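Long-range contacts in 182aa long hypothetical protein (PDB 2GAN), which is of unknown function but, as a member of the GNAT family, probably transfers an acetyl group from acetyl-CoA to an unidentified acceptor: residues E65-Y70 with I82-K87; Y86-K90 with M102-L108. All coordinates share one frame; numbering follows the deposited sequence.

Contact 1 (E65-Y70 with I82-K87); sequences EFDELY and IALVYK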
# COMPACT_ATOMS: atom_id res chain seq x y z
N GLU A 65 15.43 -21.97 -2.51
CA GLU A 65 15.60 -20.65 -1.92
C GLU A 65 15.54 -20.53 -0.40
O GLU A 65 16.49 -20.06 0.22
CB GLU A 65 14.60 -19.68 -2.57
CG GLU A 65 14.69 -18.24 -2.06
CD GLU A 65 14.14 -17.24 -3.07
OE1 GLU A 65 13.63 -16.18 -2.65
OE2 GLU A 65 14.23 -17.52 -4.28
N PHE A 66 14.45 -20.97 0.22
CA PHE A 66 14.31 -20.86 1.67
C PHE A 66 15.28 -21.74 2.47
O PHE A 66 15.38 -22.95 2.23
CB PHE A 66 12.86 -21.19 2.08
CG PHE A 66 11.83 -20.25 1.50
CD1 PHE A 66 10.48 -20.57 1.55
CD2 PHE A 66 12.21 -19.03 0.92
CE1 PHE A 66 9.52 -19.71 1.02
CE2 PHE A 66 11.26 -18.16 0.39
CZ PHE A 66 9.91 -18.50 0.44
N ASP A 67 16.00 -21.15 3.41
CA ASP A 67 16.93 -21.91 4.24
C ASP A 67 16.22 -22.34 5.53
O ASP A 67 16.55 -23.37 6.13
CB ASP A 67 18.18 -21.08 4.57
CG ASP A 67 19.06 -20.83 3.34
OD1 ASP A 67 19.36 -21.81 2.61
OD2 ASP A 67 19.46 -19.67 3.11
N GLU A 68 15.23 -21.54 5.94
CA GLU A 68 14.41 -21.82 7.11
C GLU A 68 13.04 -21.21 6.90
O GLU A 68 12.92 -20.04 6.50
CB GLU A 68 15.04 -21.23 8.37
CG GLU A 68 16.39 -21.83 8.70
CD GLU A 68 16.94 -21.36 10.04
OE1 GLU A 68 18.06 -21.80 10.39
OE2 GLU A 68 16.28 -20.58 10.74
N LEU A 69 12.00 -22.00 7.13
CA LEU A 69 10.62 -21.54 6.97
C LEU A 69 9.91 -21.63 8.32
O LEU A 69 9.89 -22.68 8.96
CB LEU A 69 9.86 -22.40 5.96
CG LEU A 69 8.34 -22.14 5.91
CD1 LEU A 69 8.10 -20.69 5.49
CD2 LEU A 69 7.66 -23.09 4.93
N TYR A 70 9.32 -20.53 8.74
CA TYR A 70 8.61 -20.50 10.00
C TYR A 70 7.16 -20.16 9.75
O TYR A 70 6.83 -19.45 8.80
CB TYR A 70 9.26 -19.47 10.94
CG TYR A 70 10.63 -19.89 11.41
CD1 TYR A 70 10.79 -20.79 12.46
CD2 TYR A 70 11.78 -19.40 10.79
CE1 TYR A 70 12.06 -21.19 12.89
CE2 TYR A 70 13.05 -19.79 11.22
CZ TYR A 70 13.18 -20.69 12.27
OH TYR A 70 14.44 -21.07 12.69
N ILE A 82 6.84 -16.89 7.47
CA ILE A 82 8.02 -16.06 7.37
C ILE A 82 9.22 -16.96 7.08
O ILE A 82 9.42 -18.00 7.72
CB ILE A 82 8.26 -15.22 8.65
CG1 ILE A 82 9.22 -14.07 8.32
CG2 ILE A 82 8.79 -16.09 9.77
CD1 ILE A 82 9.29 -12.97 9.39
N ALA A 83 10.01 -16.56 6.09
CA ALA A 83 11.16 -17.32 5.63
C ALA A 83 12.48 -16.57 5.75
O ALA A 83 12.53 -15.35 5.62
CB ALA A 83 10.95 -17.72 4.17
N LEU A 84 13.55 -17.32 5.99
CA LEU A 84 14.89 -16.74 6.10
C LEU A 84 15.82 -17.31 5.05
O LEU A 84 15.81 -18.51 4.79
CB LEU A 84 15.48 -17.05 7.46
CG LEU A 84 14.57 -16.61 8.60
CD1 LEU A 84 15.22 -16.99 9.93
CD2 LEU A 84 14.31 -15.11 8.51
N VAL A 85 16.61 -16.43 4.44
CA VAL A 85 17.58 -16.84 3.44
C VAL A 85 18.91 -16.27 3.89
O VAL A 85 19.06 -15.05 4.01
CB VAL A 85 17.25 -16.32 2.02
CG1 VAL A 85 18.36 -16.69 1.06
CG2 VAL A 85 15.94 -16.95 1.54
N TYR A 86 19.88 -17.15 4.14
CA TYR A 86 21.20 -16.70 4.60
C TYR A 86 22.37 -17.60 4.18
O TYR A 86 23.53 -17.24 4.39
CB TYR A 86 21.17 -16.55 6.12
CG TYR A 86 20.84 -17.83 6.85
CD1 TYR A 86 21.83 -18.77 7.13
CD2 TYR A 86 19.52 -18.13 7.21
CE1 TYR A 86 21.52 -19.98 7.75
CE2 TYR A 86 19.20 -19.34 7.83
CZ TYR A 86 20.20 -20.26 8.10
OH TYR A 86 19.88 -21.44 8.71
N LYS A 87 22.09 -18.76 3.57
CA LYS A 87 23.16 -19.67 3.14
C LYS A 87 23.73 -19.31 1.77
O LYS A 87 23.13 -19.62 0.74
CB LYS A 87 22.68 -21.11 3.09
CG LYS A 87 22.23 -21.69 4.40
CD LYS A 87 21.86 -23.16 4.24
CE LYS A 87 21.06 -23.65 5.43
NZ LYS A 87 21.75 -23.43 6.73
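Asp67 reaches over from just before one strand to the backbone just after the other, at Tyr86 and Lys87. Its CB lies over a face of the Tyr86 ring, 4.2 Å from the ring centroid in a CH-pi contact. Beyond it, CG and OD1 rest against the methylenes of Lys87, Asp67 OD1 coming within 3.3 Å of Lys87 CD. The other oxygen, OD2, grips two successive amides: Tyr86 N on its anti lone pair, and Lys87 N, at 2.8 Å, from above the carboxylate plane in a nearly straight bond (173°). With CG turned beside its own backbone N (chi1 -69°), the carboxylate faces this pair of donors, while OD1 is engaged by Lys92 in a salt bridge. Asp67 and Glu68 both face Leu84, whose carbonyl oxygen accepts from both their amides; this classic beta bulge stands at the open end of the antiparallel hairpin of strands 68-74 and 78-85, away from the turn that links them, two neighbours in the central sheet of the GNAT fold. Past the bulge, regular pairing resumes, Tyr70 N meeting Ile82 O at 2.7 Å. Glu68 stretches its carboxylate between two tyrosines: Tyr86 OH donates to OE1 at 2.5 Å and Tyr70 OH to OE2 at 2.7 Å, each from out of the carboxylate plane, and Arg134 of helix 123-137 adds a salt bridge to OE1. Were an alanine here instead of Glu68, both phenol hydroxyls would probably lose their acceptor and the Arg134 guanidinium this counter-charge. On the sheet face that carries Leu69 and Ala83, the Ala83 methyl sits almost centrally over the Phe66 ring, CB 3.6 Å from its centroid, with Val85 CG2 at the ring edge.

Contact 2 (Y86-K90 with M102-L108); sequences YKRIK and MNEKVGL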
# COMPACT_ATOMS: atom_id res chain seq x y z
N TYR A 86 19.88 -17.15 4.14
CA TYR A 86 21.20 -16.70 4.60
C TYR A 86 22.37 -17.60 4.18
O TYR A 86 23.53 -17.24 4.39
CB TYR A 86 21.17 -16.55 6.12
CG TYR A 86 20.84 -17.83 6.85
CD1 TYR A 86 21.83 -18.77 7.13
CD2 TYR A 86 19.52 -18.13 7.21
CE1 TYR A 86 21.52 -19.98 7.75
CE2 TYR A 86 19.20 -19.34 7.83
CZ TYR A 86 20.20 -20.26 8.10
OH TYR A 86 19.88 -21.44 8.71
N LYS A 87 22.09 -18.76 3.57
CA LYS A 87 23.16 -19.67 3.14
C LYS A 87 23.73 -19.31 1.77
O LYS A 87 23.13 -19.62 0.74
CB LYS A 87 22.68 -21.11 3.09
CG LYS A 87 22.23 -21.69 4.40
CD LYS A 87 21.86 -23.16 4.24
CE LYS A 87 21.06 -23.65 5.43
NZ LYS A 87 21.75 -23.43 6.73
N ARG A 88 24.90 -18.68 1.78
CA ARG A 88 25.59 -18.26 0.57
C ARG A 88 24.70 -17.46 -0.38
O ARG A 88 24.37 -17.92 -1.47
CB ARG A 88 26.18 -19.48 -0.15
CG ARG A 88 27.72 -19.60 -0.05
CD ARG A 88 28.20 -20.28 1.24
NE ARG A 88 27.75 -19.59 2.45
CZ ARG A 88 28.10 -18.36 2.79
NH1 ARG A 88 28.92 -17.66 2.00
NH2 ARG A 88 27.63 -17.81 3.90
N ILE A 89 24.34 -16.25 0.03
CA ILE A 89 23.50 -15.41 -0.79
C ILE A 89 24.10 -15.20 -2.18
O ILE A 89 23.37 -15.17 -3.18
CB ILE A 89 23.27 -14.01 -0.15
CG1 ILE A 89 22.41 -14.15 1.11
CG2 ILE A 89 22.56 -13.10 -1.13
CD1 ILE A 89 23.07 -14.91 2.22
N LYS A 90 25.42 -15.05 -2.24
CA LYS A 90 26.12 -14.83 -3.51
C LYS A 90 25.76 -15.85 -4.59
O LYS A 90 25.92 -15.57 -5.78
CB LYS A 90 27.64 -14.84 -3.29
CG LYS A 90 28.45 -14.46 -4.54
CD LYS A 90 29.96 -14.60 -4.34
CE LYS A 90 30.52 -13.59 -3.36
NZ LYS A 90 32.03 -13.62 -3.31
N MSE A 102 25.76 -9.27 -1.27
CA MSE A 102 26.24 -10.64 -1.39
C MSE A 102 27.44 -10.87 -0.48
O MSE A 102 28.53 -11.16 -0.96
CB MSE A 102 26.61 -10.96 -2.84
CG MSE A 102 25.44 -10.89 -3.80
SE MSE A 102 26.01 -11.22 -5.61
CE MSE A 102 24.37 -10.78 -6.54
N ASN A 103 27.24 -10.75 0.82
CA ASN A 103 28.32 -10.96 1.78
C ASN A 103 27.84 -11.76 3.00
O ASN A 103 26.64 -11.90 3.23
CB ASN A 103 28.91 -9.63 2.22
CG ASN A 103 28.01 -8.87 3.15
OD1 ASN A 103 27.80 -9.28 4.30
ND2 ASN A 103 27.47 -7.77 2.68
N GLU A 104 28.80 -12.28 3.77
CA GLU A 104 28.53 -13.12 4.94
C GLU A 104 27.63 -12.54 6.03
O GLU A 104 27.02 -13.29 6.78
CB GLU A 104 29.85 -13.56 5.56
CG GLU A 104 29.75 -14.73 6.54
CD GLU A 104 29.32 -16.03 5.87
OE1 GLU A 104 29.83 -16.33 4.77
OE2 GLU A 104 28.49 -16.76 6.45
N LYS A 105 27.56 -11.21 6.14
CA LYS A 105 26.70 -10.63 7.17
C LYS A 105 25.28 -10.33 6.69
O LYS A 105 24.51 -9.70 7.41
CB LYS A 105 27.32 -9.36 7.74
CG LYS A 105 28.46 -9.64 8.72
CD LYS A 105 28.64 -8.50 9.72
CE LYS A 105 27.45 -8.37 10.67
NZ LYS A 105 27.32 -9.49 11.64
N VAL A 106 24.93 -10.78 5.48
CA VAL A 106 23.59 -10.52 4.96
C VAL A 106 22.58 -11.63 5.28
O VAL A 106 22.85 -12.81 5.09
CB VAL A 106 23.61 -10.30 3.41
CG1 VAL A 106 22.20 -10.15 2.89
CG2 VAL A 106 24.41 -9.04 3.08
N GLY A 107 21.42 -11.21 5.77
CA GLY A 107 20.35 -12.13 6.09
C GLY A 107 19.07 -11.62 5.45
O GLY A 107 18.70 -10.46 5.64
N LEU A 108 18.40 -12.48 4.70
CA LEU A 108 17.17 -12.11 4.00
C LEU A 108 15.89 -12.64 4.65
O LEU A 108 15.79 -13.80 5.01
CB LEU A 108 17.22 -12.62 2.56
CG LEU A 108 17.95 -11.84 1.47
CD1 LEU A 108 19.09 -11.04 2.03
CD2 LEU A 108 18.42 -12.80 0.40
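Ile89 meets Val106, Leu108 and Met102 across the contact and gives up more surface than any other residue of the two segments. Its CG1 branch, set beside the backbone N (chi1 -68°), carries CD1 to within 3.6 Å of Val106 O. CG1 itself touches two side chains of the following strand, 4.4 Å from Val106 CG1 and 4.3 Å from Leu108 CD2. The other branch, CG2, approaches the backbone at Met102 CA, so the forked isoleucine touches both the loop and the strand that follows it.

Met102, present as selenomethionine, comes next. Its extended chain crosses Lys90 at about a right angle: CB meets Lys90 CB at 4.0 Å, and SE lies near Lys90 CA and CG. Only the aliphatic part of the lysine is used, and its CE comes within 4.0 Å of Met102 O.

At the exposed margin a charged pair, Arg88 and Glu104, adds to the contact. Arg88 doubles back at chi2 and chi3, which returns its guanidinium to Glu104, where NH2 stands 2.8 Å from OE1 in a salt bridge. The two flat groups are almost parallel, 8° apart, yet the hydrogen bond within the pair is weak, bent to 124° at the hydrogen, so the attraction is probably more electrostatic than directional. Glu104 OE2 has a second cation in Lys140.

The type I turn from Asn103 to Val106, reinforced by an Asx turn in which Asn103 OD1 accepts from Lys105 N, leads the chain into strand 106-114. There Gly107 runs close beside Tyr86, while Ile94 covers Leu108 and Val97 covers Ile89. The contact thus lies where strand 78-85 gives way to a loop and strand 106-114 begins, with strand 141-146 pairing along the latter's other edge.

Overall arrangement
Contacts 1 and 2 follow one sheet across three successive antiparallel strands, 68-74, 78-85 and 106-114, and their centres are 11 Å apart. They share Tyr86 and Lys87: in contact 1 the backbone amides of both residues are held, whereas in contact 2 the chain beyond them folds over the start of the next strand. A probable hydrogen bond, Val85 O to Leu108 N at 2.7 Å, joins them directly, and Leu84 CD2 packs 4.0 Å from Leu108 O. A bound sulfate, probably from the crystallisation liquor, lies about 5 Å from the side chain of Phe66 in contact 1; such ions often mark pockets, but whether this one does is not known.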